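Local coordinates for putative nitrate transport protein (PDB 3MST), which is of unknown function but probably binds a small solute for membrane transport, possibly nitrate, at residues S82-Y93 against Y132-G143; N104-D112 against F146-L155. All coordinates share one frame; numbering follows the deposited sequence. Where two conformers were deposited one is given.

Interaction 1: residues S82-Y93 against Y132-G143; sequences SILGDESSGRIY and YSALVGNEISIG. With EDO (1,2-ethanediol), chain J.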
loop_
_atom_site.group_PDB
_atom_site.type_symbol
_atom_site.label_atom_id
_atom_site.label_comp_id
_atom_site.label_asym_id
_atom_site.label_seq_id
_atom_site.Cartn_x
_atom_site.Cartn_y
_atom_site.Cartn_z
ATOM N N SER A 82 10.288 0.958 -5.938
ATOM C CA SER A 82 11.225 1.115 -7.008
ATOM C C SER A 82 12.166 -0.088 -7.050
ATOM O O SER A 82 12.515 -0.644 -6.002
ATOM C CB SER A 82 12.102 2.335 -6.783
ATOM O OG SER A 82 11.436 3.521 -7.227
ATOM N N ILE A 83 12.498 -0.508 -8.257
ATOM C CA ILE A 83 13.492 -1.541 -8.500
ATOM C C ILE A 83 14.811 -0.843 -8.853
ATOM O O ILE A 83 14.883 -0.019 -9.758
ATOM C CB ILE A 83 13.037 -2.471 -9.632
ATOM C CG1 ILE A 83 11.687 -3.125 -9.323
ATOM C CG2 ILE A 83 14.140 -3.531 -9.958
ATOM C CD1 ILE A 83 11.007 -3.730 -10.598
ATOM N N LEU A 84 15.853 -1.202 -8.131
ATOM C CA LEU A 84 17.206 -0.709 -8.302
ATOM C C LEU A 84 18.059 -1.808 -8.910
ATOM O O LEU A 84 17.856 -2.980 -8.660
ATOM C CB LEU A 84 17.808 -0.325 -6.970
ATOM C CG LEU A 84 16.932 0.511 -6.027
ATOM C CD1 LEU A 84 17.743 0.878 -4.761
ATOM C CD2 LEU A 84 16.392 1.779 -6.728
ATOM N N GLY A 85 19.053 -1.430 -9.690
ATOM C CA GLY A 85 20.035 -2.385 -10.118
ATOM C C GLY A 85 19.623 -3.326 -11.223
ATOM O O GLY A 85 18.702 -3.047 -12.030
ATOM N N ASP A 86 20.308 -4.478 -11.218
ATOM C CA ASP A 86 20.283 -5.407 -12.342
ATOM C C ASP A 86 19.438 -6.647 -12.037
ATOM O O ASP A 86 19.820 -7.508 -11.243
ATOM C CB ASP A 86 21.723 -5.804 -12.667
ATOM C CG ASP A 86 21.838 -6.775 -13.835
ATOM O OD1 ASP A 86 20.827 -7.180 -14.460
ATOM O OD2 ASP A 86 22.991 -7.184 -14.111
ATOM N N GLU A 87 18.231 -6.685 -12.619
ATOM C CA GLU A 87 17.280 -7.769 -12.393
ATOM C C GLU A 87 17.713 -9.137 -12.904
ATOM O O GLU A 87 17.052 -10.126 -12.602
ATOM C CB GLU A 87 15.884 -7.413 -12.917
ATOM C CG GLU A 87 15.193 -6.326 -12.142
ATOM C CD GLU A 87 13.789 -6.113 -12.660
ATOM O OE1 GLU A 87 12.932 -7.021 -12.422
ATOM O OE2 GLU A 87 13.544 -5.047 -13.271
ATOM N N SER A 88 18.781 -9.180 -13.691
ATOM C CA SER A 88 19.325 -10.436 -14.167
ATOM C C SER A 88 20.507 -10.925 -13.339
ATOM O O SER A 88 21.232 -11.802 -13.811
ATOM C CB SER A 88 19.819 -10.264 -15.597
ATOM O OG SER A 88 21.079 -9.640 -15.591
ATOM N N SER A 89 20.733 -10.335 -12.151
ATOM C CA SER A 89 21.886 -10.663 -11.325
ATOM C C SER A 89 21.712 -11.834 -10.386
ATOM O O SER A 89 22.683 -12.252 -9.805
ATOM C CB SER A 89 22.270 -9.446 -10.513
ATOM O OG SER A 89 21.231 -9.176 -9.539
ATOM N N GLY A 90 20.487 -12.332 -10.181
ATOM C CA GLY A 90 20.224 -13.447 -9.289
ATOM C C GLY A 90 19.872 -13.179 -7.839
ATOM O O GLY A 90 19.572 -14.091 -7.068
ATOM N N ARG A 91 19.926 -11.896 -7.448
ATOM C CA ARG A 91 19.496 -11.518 -6.098
ATOM C C ARG A 91 18.637 -10.267 -6.156
ATOM O O ARG A 91 18.941 -9.369 -6.945
ATOM C CB ARG A 91 20.694 -11.183 -5.192
ATOM C CG ARG A 91 21.660 -12.285 -4.989
ATOM C CD ARG A 91 22.728 -11.884 -3.972
ATOM N NE ARG A 91 23.804 -12.895 -3.933
ATOM C CZ ARG A 91 24.937 -12.709 -3.268
ATOM N NH1 ARG A 91 25.124 -11.617 -2.567
ATOM N NH2 ARG A 91 25.883 -13.628 -3.274
ATOM N N ILE A 92 17.573 -10.260 -5.362
ATOM C CA ILE A 92 16.787 -9.053 -5.105
ATOM C C ILE A 92 16.875 -8.792 -3.604
ATOM O O ILE A 92 16.370 -9.543 -2.783
ATOM C CB ILE A 92 15.290 -9.178 -5.501
ATOM C CG1 ILE A 92 15.128 -9.568 -6.960
ATOM C CG2 ILE A 92 14.572 -7.841 -5.170
ATOM C CD1 ILE A 92 13.655 -9.906 -7.375
ATOM N N TYR A 93 17.561 -7.706 -3.267
ATOM C CA TYR A 93 17.612 -7.224 -1.883
ATOM C C TYR A 93 16.337 -6.440 -1.586
ATOM O O TYR A 93 15.865 -5.698 -2.468
ATOM C CB TYR A 93 18.869 -6.331 -1.713
ATOM C CG TYR A 93 20.149 -7.142 -1.559
ATOM C CD1 TYR A 93 20.814 -7.611 -2.675
ATOM C CD2 TYR A 93 20.581 -7.556 -0.302
ATOM C CE1 TYR A 93 21.942 -8.401 -2.547
ATOM C CE2 TYR A 93 21.710 -8.346 -0.174
ATOM C CZ TYR A 93 22.365 -8.767 -1.319
ATOM O OH TYR A 93 23.489 -9.562 -1.235
ATOM N N TYR A 132 23.842 -6.163 -7.965
ATOM C CA TYR A 132 22.616 -6.907 -7.702
ATOM C C TYR A 132 21.412 -5.998 -7.999
ATOM O O TYR A 132 21.564 -4.959 -8.623
ATOM C CB TYR A 132 22.639 -7.522 -6.312
ATOM C CG TYR A 132 23.678 -8.645 -6.191
ATOM C CD1 TYR A 132 23.548 -9.805 -6.928
ATOM C CD2 TYR A 132 24.789 -8.515 -5.380
ATOM C CE1 TYR A 132 24.484 -10.826 -6.861
ATOM C CE2 TYR A 132 25.728 -9.560 -5.263
ATOM C CZ TYR A 132 25.553 -10.721 -5.988
ATOM O OH TYR A 132 26.481 -11.773 -5.930
ATOM N N SER A 133 20.226 -6.461 -7.643
ATOM C CA SER A 133 19.019 -5.650 -7.699
ATOM C C SER A 133 18.411 -5.500 -6.312
ATOM O O SER A 133 18.775 -6.187 -5.382
ATOM C CB SER A 133 17.988 -6.234 -8.705
ATOM O OG SER A 133 17.352 -7.378 -8.152
ATOM N N ALA A 134 17.474 -4.558 -6.184
ATOM C CA ALA A 134 16.788 -4.329 -4.931
ATOM C C ALA A 134 15.364 -3.842 -5.240
ATOM O O ALA A 134 15.117 -3.253 -6.289
ATOM C CB ALA A 134 17.503 -3.330 -4.041
ATOM N N LEU A 135 14.475 -4.051 -4.276
ATOM C CA LEU A 135 13.113 -3.549 -4.329
ATOM C C LEU A 135 12.889 -2.793 -3.033
ATOM O O LEU A 135 12.931 -3.378 -1.941
ATOM C CB LEU A 135 12.120 -4.679 -4.488
ATOM C CG LEU A 135 10.664 -4.278 -4.800
ATOM C CD1 LEU A 135 9.938 -3.632 -3.632
ATOM C CD2 LEU A 135 10.557 -3.407 -6.003
ATOM N N VAL A 136 12.697 -1.484 -3.134
ATOM C CA VAL A 136 12.606 -0.621 -1.963
ATOM C C VAL A 136 11.445 0.338 -2.124
ATOM O O VAL A 136 10.998 0.630 -3.230
ATOM C CB VAL A 136 13.932 0.207 -1.745
ATOM C CG1 VAL A 136 15.111 -0.732 -1.543
ATOM C CG2 VAL A 136 14.183 1.142 -2.921
ATOM N N GLY A 137 10.960 0.868 -1.024
ATOM C CA GLY A 137 10.010 1.969 -1.122
ATOM C C GLY A 137 10.652 3.170 -1.784
ATOM O O GLY A 137 11.839 3.439 -1.634
ATOM N N ASN A 138 9.840 3.997 -2.429
ATOM C CA ASN A 138 10.339 5.158 -3.148
ATOM C C ASN A 138 10.993 6.177 -2.207
ATOM O O ASN A 138 11.805 6.952 -2.646
ATOM C CB ASN A 138 9.221 5.835 -3.931
ATOM C CG ASN A 138 8.692 4.983 -5.043
ATOM O OD1 ASN A 138 9.386 4.081 -5.522
ATOM N ND2 ASN A 138 7.470 5.274 -5.478
ATOM N N GLU A 139 10.660 6.131 -0.923
ATOM C CA GLU A 139 11.297 7.017 0.062
ATOM C C GLU A 139 12.761 6.669 0.299
ATOM O O GLU A 139 13.555 7.533 0.722
ATOM C CB GLU A 139 10.545 7.063 1.389
ATOM C CG GLU A 139 10.639 5.845 2.336
ATOM C CD GLU A 139 9.859 4.610 1.896
ATOM O OE1 GLU A 139 9.120 4.648 0.885
ATOM O OE2 GLU A 139 9.992 3.583 2.611
ATOM N N ILE A 140 13.153 5.449 -0.041
ATOM C CA ILE A 140 14.550 4.988 0.036
ATOM C C ILE A 140 15.344 5.423 -1.159
ATOM O O ILE A 140 16.462 5.958 -1.035
ATOM C CB ILE A 140 14.595 3.435 0.263
ATOM C CG1 ILE A 140 13.871 3.062 1.556
ATOM C CG2 ILE A 140 16.025 2.938 0.158
ATOM C CD1 ILE A 140 14.400 3.690 2.821
ATOM N N SER A 141 14.826 5.188 -2.346
ATOM C CA SER A 141 15.476 5.554 -3.584
ATOM C C SER A 141 14.451 5.480 -4.705
ATOM O O SER A 141 13.617 4.569 -4.729
ATOM C CB SER A 141 16.689 4.632 -3.895
ATOM O OG SER A 141 17.425 5.091 -5.015
ATOM N N ILE A 142 14.577 6.408 -5.652
ATOM C CA ILE A 142 13.822 6.324 -6.880
ATOM C C ILE A 142 14.546 5.432 -7.844
ATOM O O ILE A 142 15.772 5.427 -7.991
ATOM C CB ILE A 142 13.585 7.682 -7.514
ATOM C CG1 ILE A 142 12.766 8.520 -6.548
ATOM C CG2 ILE A 142 12.835 7.535 -8.845
ATOM C CD1 ILE A 142 11.673 7.719 -5.868
ATOM N N GLY A 143 13.766 4.612 -8.491
ATOM C CA GLY A 143 14.340 3.743 -9.519
ATOM C C GLY A 143 13.251 3.386 -10.518
ATOM O O GLY A 143 12.337 4.189 -10.749
HETATM C C1 EDO J . 22.681 -15.618 -4.804
HETATM O O1 EDO J . 23.463 -15.053 -5.849
HETATM C C2 EDO J . 21.579 -16.412 -5.440
HETATM O O2 EDO J . 22.222 -17.456 -6.209
#

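Interaction 2: residues N104-D112 against F146-L155; sequences NARILAYYD and FRNRMKELGL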
loop_
_atom_site.group_PDB
_atom_site.type_symbol
_atom_site.label_atom_id
_atom_site.label_comp_id
_atom_site.label_asym_id
_atom_site.label_seq_id
_atom_site.Cartn_x
_atom_site.Cartn_y
_atom_site.Cartn_z
ATOM N N ASN A 104 6.337 -8.448 -2.443
ATOM C CA ASN A 104 6.534 -8.052 -3.831
ATOM C C ASN A 104 7.836 -8.617 -4.403
ATOM O O ASN A 104 7.905 -9.072 -5.551
ATOM C CB ASN A 104 6.470 -6.515 -4.021
ATOM C CG ASN A 104 5.085 -5.994 -3.990
ATOM O OD1 ASN A 104 4.151 -6.697 -4.373
ATOM N ND2 ASN A 104 4.943 -4.698 -3.640
ATOM N N ALA A 105 8.907 -8.535 -3.612
ATOM C CA ALA A 105 10.207 -9.063 -4.056
ATOM C C ALA A 105 10.122 -10.554 -4.338
ATOM O O ALA A 105 10.695 -11.057 -5.298
ATOM C CB ALA A 105 11.314 -8.785 -3.028
ATOM N N ARG A 106 9.445 -11.277 -3.454
ATOM C CA ARG A 106 9.258 -12.734 -3.650
ATOM C C ARG A 106 8.432 -13.061 -4.873
ATOM O O ARG A 106 8.728 -14.039 -5.572
ATOM C CB ARG A 106 8.648 -13.376 -2.416
ATOM C CG ARG A 106 9.624 -13.412 -1.227
ATOM C CD ARG A 106 9.002 -13.938 0.043
ATOM N NE ARG A 106 8.425 -15.286 -0.209
ATOM C CZ ARG A 106 7.447 -15.899 0.481
ATOM N NH1 ARG A 106 6.869 -15.363 1.553
ATOM N NH2 ARG A 106 7.011 -17.092 0.064
ATOM N N ILE A 107 7.444 -12.247 -5.201
ATOM C CA ILE A 107 6.670 -12.454 -6.429
ATOM C C ILE A 107 7.552 -12.202 -7.645
ATOM O O ILE A 107 7.639 -13.015 -8.565
ATOM C CB ILE A 107 5.415 -11.525 -6.467
ATOM C CG1 ILE A 107 4.450 -12.010 -5.381
ATOM C CG2 ILE A 107 4.841 -11.407 -7.917
ATOM C CD1 ILE A 107 3.362 -11.126 -5.119
ATOM N N LEU A 108 8.313 -11.111 -7.607
ATOM C CA LEU A 108 9.147 -10.716 -8.700
ATOM C C LEU A 108 10.290 -11.705 -8.914
ATOM O O LEU A 108 10.739 -11.932 -10.078
ATOM C CB LEU A 108 9.719 -9.326 -8.469
ATOM C CG LEU A 108 10.579 -8.741 -9.588
ATOM C CD1 LEU A 108 9.918 -8.697 -10.974
ATOM C CD2 LEU A 108 11.061 -7.323 -9.194
ATOM N N ALA A 109 10.794 -12.253 -7.813
ATOM C CA ALA A 109 11.927 -13.178 -7.860
ATOM C C ALA A 109 11.642 -14.398 -8.728
ATOM O O ALA A 109 12.562 -14.982 -9.303
ATOM C CB ALA A 109 12.321 -13.597 -6.482
ATOM N N TYR A 110 10.376 -14.801 -8.821
ATOM C CA TYR A 110 10.032 -15.942 -9.682
ATOM C C TYR A 110 10.392 -15.668 -11.127
ATOM O O TYR A 110 10.978 -16.500 -11.830
ATOM C CB TYR A 110 8.511 -16.253 -9.549
ATOM C CG TYR A 110 8.112 -17.422 -10.400
ATOM C CD1 TYR A 110 8.335 -18.725 -9.942
ATOM C CD2 TYR A 110 7.586 -17.247 -11.665
ATOM C CE1 TYR A 110 8.014 -19.841 -10.761
ATOM C CE2 TYR A 110 7.255 -18.340 -12.498
ATOM C CZ TYR A 110 7.491 -19.632 -12.023
ATOM O OH TYR A 110 7.174 -20.696 -12.878
ATOM N N TYR A 111 10.007 -14.493 -11.555
ATOM C CA TYR A 111 10.205 -14.038 -12.915
ATOM C C TYR A 111 11.665 -13.689 -13.226
ATOM O O TYR A 111 12.189 -13.917 -14.349
ATOM C CB TYR A 111 9.295 -12.836 -13.225
ATOM C CG TYR A 111 7.845 -13.254 -13.130
ATOM C CD1 TYR A 111 7.235 -13.979 -14.144
ATOM C CD2 TYR A 111 7.135 -13.042 -11.971
ATOM C CE1 TYR A 111 5.955 -14.451 -14.025
ATOM C CE2 TYR A 111 5.852 -13.502 -11.821
ATOM C CZ TYR A 111 5.250 -14.228 -12.837
ATOM O OH TYR A 111 3.968 -14.711 -12.666
ATOM N N ASP A 112 12.333 -13.094 -12.257
ATOM C CA ASP A 112 13.709 -12.693 -12.440
ATOM C C ASP A 112 14.694 -13.841 -12.181
ATOM O O ASP A 112 15.897 -13.644 -12.344
ATOM C CB ASP A 112 14.046 -11.491 -11.543
ATOM C CG ASP A 112 13.465 -10.173 -12.034
ATOM O OD1 ASP A 112 12.932 -10.112 -13.159
ATOM O OD2 ASP A 112 13.558 -9.154 -11.292
ATOM N N PHE A 146 7.940 -0.213 -9.824
ATOM C CA PHE A 146 7.493 -1.567 -9.674
ATOM C C PHE A 146 6.143 -1.793 -10.372
ATOM O O PHE A 146 5.970 -2.853 -10.953
ATOM C CB PHE A 146 7.417 -1.952 -8.182
ATOM C CG PHE A 146 6.906 -3.338 -7.915
ATOM C CD1 PHE A 146 7.678 -4.446 -8.168
ATOM C CD2 PHE A 146 5.621 -3.533 -7.451
ATOM C CE1 PHE A 146 7.197 -5.718 -7.918
ATOM C CE2 PHE A 146 5.143 -4.802 -7.157
ATOM C CZ PHE A 146 5.941 -5.906 -7.443
ATOM N N ARG A 147 5.254 -0.786 -10.296
ATOM C CA ARG A 147 3.952 -0.785 -11.024
ATOM C C ARG A 147 4.212 -1.030 -12.519
ATOM O O ARG A 147 3.483 -1.779 -13.177
ATOM C CB ARG A 147 3.167 0.549 -10.864
ATOM C CG ARG A 147 1.967 0.730 -11.869
ATOM C CD ARG A 147 1.221 2.075 -11.806
ATOM N NE ARG A 147 0.501 2.260 -10.555
ATOM C CZ ARG A 147 -0.270 3.310 -10.274
ATOM N NH1 ARG A 147 -0.436 4.253 -11.160
ATOM N NH2 ARG A 147 -0.898 3.385 -9.124
ATOM N N ASN A 148 5.231 -0.389 -13.063
ATOM C CA ASN A 148 5.488 -0.529 -14.471
ATOM C C ASN A 148 6.100 -1.907 -14.821
ATOM O O ASN A 148 5.806 -2.455 -15.877
ATOM C CB ASN A 148 6.335 0.659 -14.971
ATOM C CG ASN A 148 6.069 0.966 -16.399
ATOM O OD1 ASN A 148 4.913 1.097 -16.804
ATOM N ND2 ASN A 148 7.113 1.013 -17.194
ATOM N N ARG A 149 6.952 -2.471 -13.949
ATOM C CA ARG A 149 7.490 -3.799 -14.108
ATOM C C ARG A 149 6.354 -4.840 -14.088
ATOM O O ARG A 149 6.341 -5.765 -14.902
ATOM C CB ARG A 149 8.515 -4.103 -13.000
ATOM C CG ARG A 149 9.159 -5.455 -13.081
ATOM C CD ARG A 149 10.154 -5.521 -14.201
ATOM N NE ARG A 149 10.792 -6.838 -14.250
ATOM C CZ ARG A 149 10.524 -7.748 -15.150
ATOM N NH1 ARG A 149 9.678 -7.470 -16.159
ATOM N NH2 ARG A 149 11.101 -8.936 -15.079
HETATM N N MSE A 150 5.394 -4.695 -13.185
HETATM C CA MSE A 150 4.285 -5.661 -13.129
HETATM C C MSE A 150 3.270 -5.506 -14.287
HETATM O O MSE A 150 2.569 -6.444 -14.656
HETATM C CB MSE A 150 3.620 -5.578 -11.765
HETATM C CG MSE A 150 4.601 -5.889 -10.632
HETATM SE SE MSE A 150 5.026 -7.766 -10.518
HETATM C CE MSE A 150 3.389 -8.205 -9.429
ATOM N N LYS A 151 3.211 -4.340 -14.897
ATOM C CA LYS A 151 2.519 -4.197 -16.200
ATOM C C LYS A 151 3.217 -4.998 -17.283
ATOM O O LYS A 151 2.541 -5.707 -18.076
ATOM C CB LYS A 151 2.406 -2.748 -16.601
ATOM C CG LYS A 151 1.450 -1.949 -15.777
ATOM C CD LYS A 151 1.395 -0.484 -16.282
ATOM C CE LYS A 151 0.432 0.387 -15.509
ATOM N NZ LYS A 151 0.295 1.734 -16.103
ATOM N N GLU A 152 4.548 -4.898 -17.349
ATOM C CA GLU A 152 5.345 -5.703 -18.278
ATOM C C GLU A 152 5.022 -7.206 -18.149
ATOM O O GLU A 152 4.981 -7.931 -19.142
ATOM C CB GLU A 152 6.863 -5.492 -18.146
ATOM C CG GLU A 152 7.356 -4.063 -18.451
ATOM C CD GLU A 152 8.823 -3.824 -17.993
ATOM O OE1 GLU A 152 9.412 -4.715 -17.365
ATOM O OE2 GLU A 152 9.382 -2.727 -18.244
ATOM N N LEU A 153 4.812 -7.670 -16.925
ATOM C CA LEU A 153 4.545 -9.069 -16.632
ATOM C C LEU A 153 3.054 -9.464 -16.723
ATOM O O LEU A 153 2.741 -10.645 -16.543
ATOM C CB LEU A 153 5.085 -9.406 -15.244
ATOM C CG LEU A 153 6.618 -9.350 -15.064
ATOM C CD1 LEU A 153 6.958 -9.364 -13.588
ATOM C CD2 LEU A 153 7.360 -10.464 -15.818
ATOM N N GLY A 154 2.167 -8.495 -16.977
ATOM C CA GLY A 154 0.707 -8.726 -16.991
ATOM C C GLY A 154 0.077 -8.960 -15.612
ATOM O O GLY A 154 -0.940 -9.709 -15.482
ATOM N N LEU A 155 0.633 -8.307 -14.591
ATOM C CA LEU A 155 0.254 -8.533 -13.199
ATOM C C LEU A 155 -0.047 -7.220 -12.478
ATOM O O LEU A 155 0.162 -7.117 -11.238
ATOM C CB LEU A 155 1.327 -9.304 -12.448
ATOM C CG LEU A 155 1.523 -10.748 -12.914
ATOM C CD1 LEU A 155 2.745 -11.361 -12.216
ATOM C CD2 LEU A 155 0.226 -11.543 -12.750
#

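Interaction 1: residues S82-Y93 against Y132-G143
Strand 133-137 is an inner strand of a mixed five-stranded sheet, and Ala134 pairs on both its flanks: antiparallel with Leu84, parallel with Tyr93. Leu84 N bonds to Ala134 O (2.9 Å), and Tyr93 N bonds to Ser133 O (2.9 Å). Between strands 82-85 and 91-93 the chain makes a type I beta turn, Asp86 to Ser89. An Asx turn from Asp86 OD1 to Ser88 N adds to it. Arg91 O accepts from both the hydroxyl and the backbone N of Ser133. The Ser133 OG to Arg91 O bond is 2.8 Å. Ser133 OG sits between its own backbone N and carbonyl carbon (chi1 75°), which turns it toward strand 91-93. At the other end Ser82 OG donates to Asn138 OD1 (2.7 Å) and takes a weak bond from Gly143 N. A CB on Gly143 would clash with Ile83 O and Leu84 CD2. Ile83 CG1 meets Leu135 CD2 on the face that also carries Ile92. On the other face the Leu84 and Val136 side chains cross at about a right angle, with Leu84 CD1 against Val136 CG2. Arg91 runs extended over one face of the Tyr132 ring. Its CD lies 3.6 Å from the ring centroid, a CH-pi contact. The guanidinium continues nearly parallel to the ring, 8° apart, with Tyr132 OH over its centre. Its NH1 donates to Tyr93 OH (2.9 Å), and its NE to an ethanediol probably left from crystallisation. Within these two segments the Arg91 guanidinium is thus placed by lying flat over the Tyr132 hydroxyl and by its bond to Tyr93 OH, with no carboxylate gripping it.

Interaction 2: residues N104-D112 against F146-L155
Leu108 CD1 is a bump that fits between the Arg149 side chain and Leu153, 3.9 Å from Arg149 NE and 4.0 Å from Leu153 CD1. One turn earlier, the outer end of the Phe146 ring reaches the Asn104 side chain. Phe146 CE2 lies 3.4 Å from Asn104 CG, with amide and ring planes 34° apart. Asn104 OD1 is held by Tyr230. Phe146 swings out because its CG is anti to the backbone N (chi1 178°). Ile107 CG2 meets the methyl CE of the selenomethionine Met150, in one of its two conformers. The axes of these two helices, 104-112 and 146-152, are 11.8 Å apart and 41° from parallel, so side chains fill the gap. The second helix ends in a Schellman motif at Gly154. Just there the fork of Leu153 straddles Tyr111 CG. Leu155 CD1 reaches Tyr111 OH (3.6 Å), which bonds Arg232. Along one margin Arg149 NH2 bridges to Asp112 OD1 (2.9 Å) in the guanidinium plane. Arg149 NH1 bridges to Glu152, and NE to Glu87. With an alanine here, Asp112, Glu152 and Glu87 would probably all lose this cationic partner, and Leu108 CD1 would lose one wall.

In the fold
The two contacts lie in one lobe of the chain, on the same side of its centre, with their own centres 12 Å apart. Their segments alternate along the sequence: 82-93, 104-112, 132-143, 146-155. Interaction 1 builds the middle of the five-stranded sheet. Interaction 2 joins two helices that lie on the face carrying Ile83, Ile92 and Leu135. Helix 121-129 covers the other face, giving an alpha/beta/alpha layering. Ile83 CD1 packs on Arg149 CB, and Ile92 CD1 on Ala109. Glu87, in the turn of interaction 1, makes a salt bridge to Arg149. The sheet and its helical layer are therefore joined by apolar contacts and a charged link.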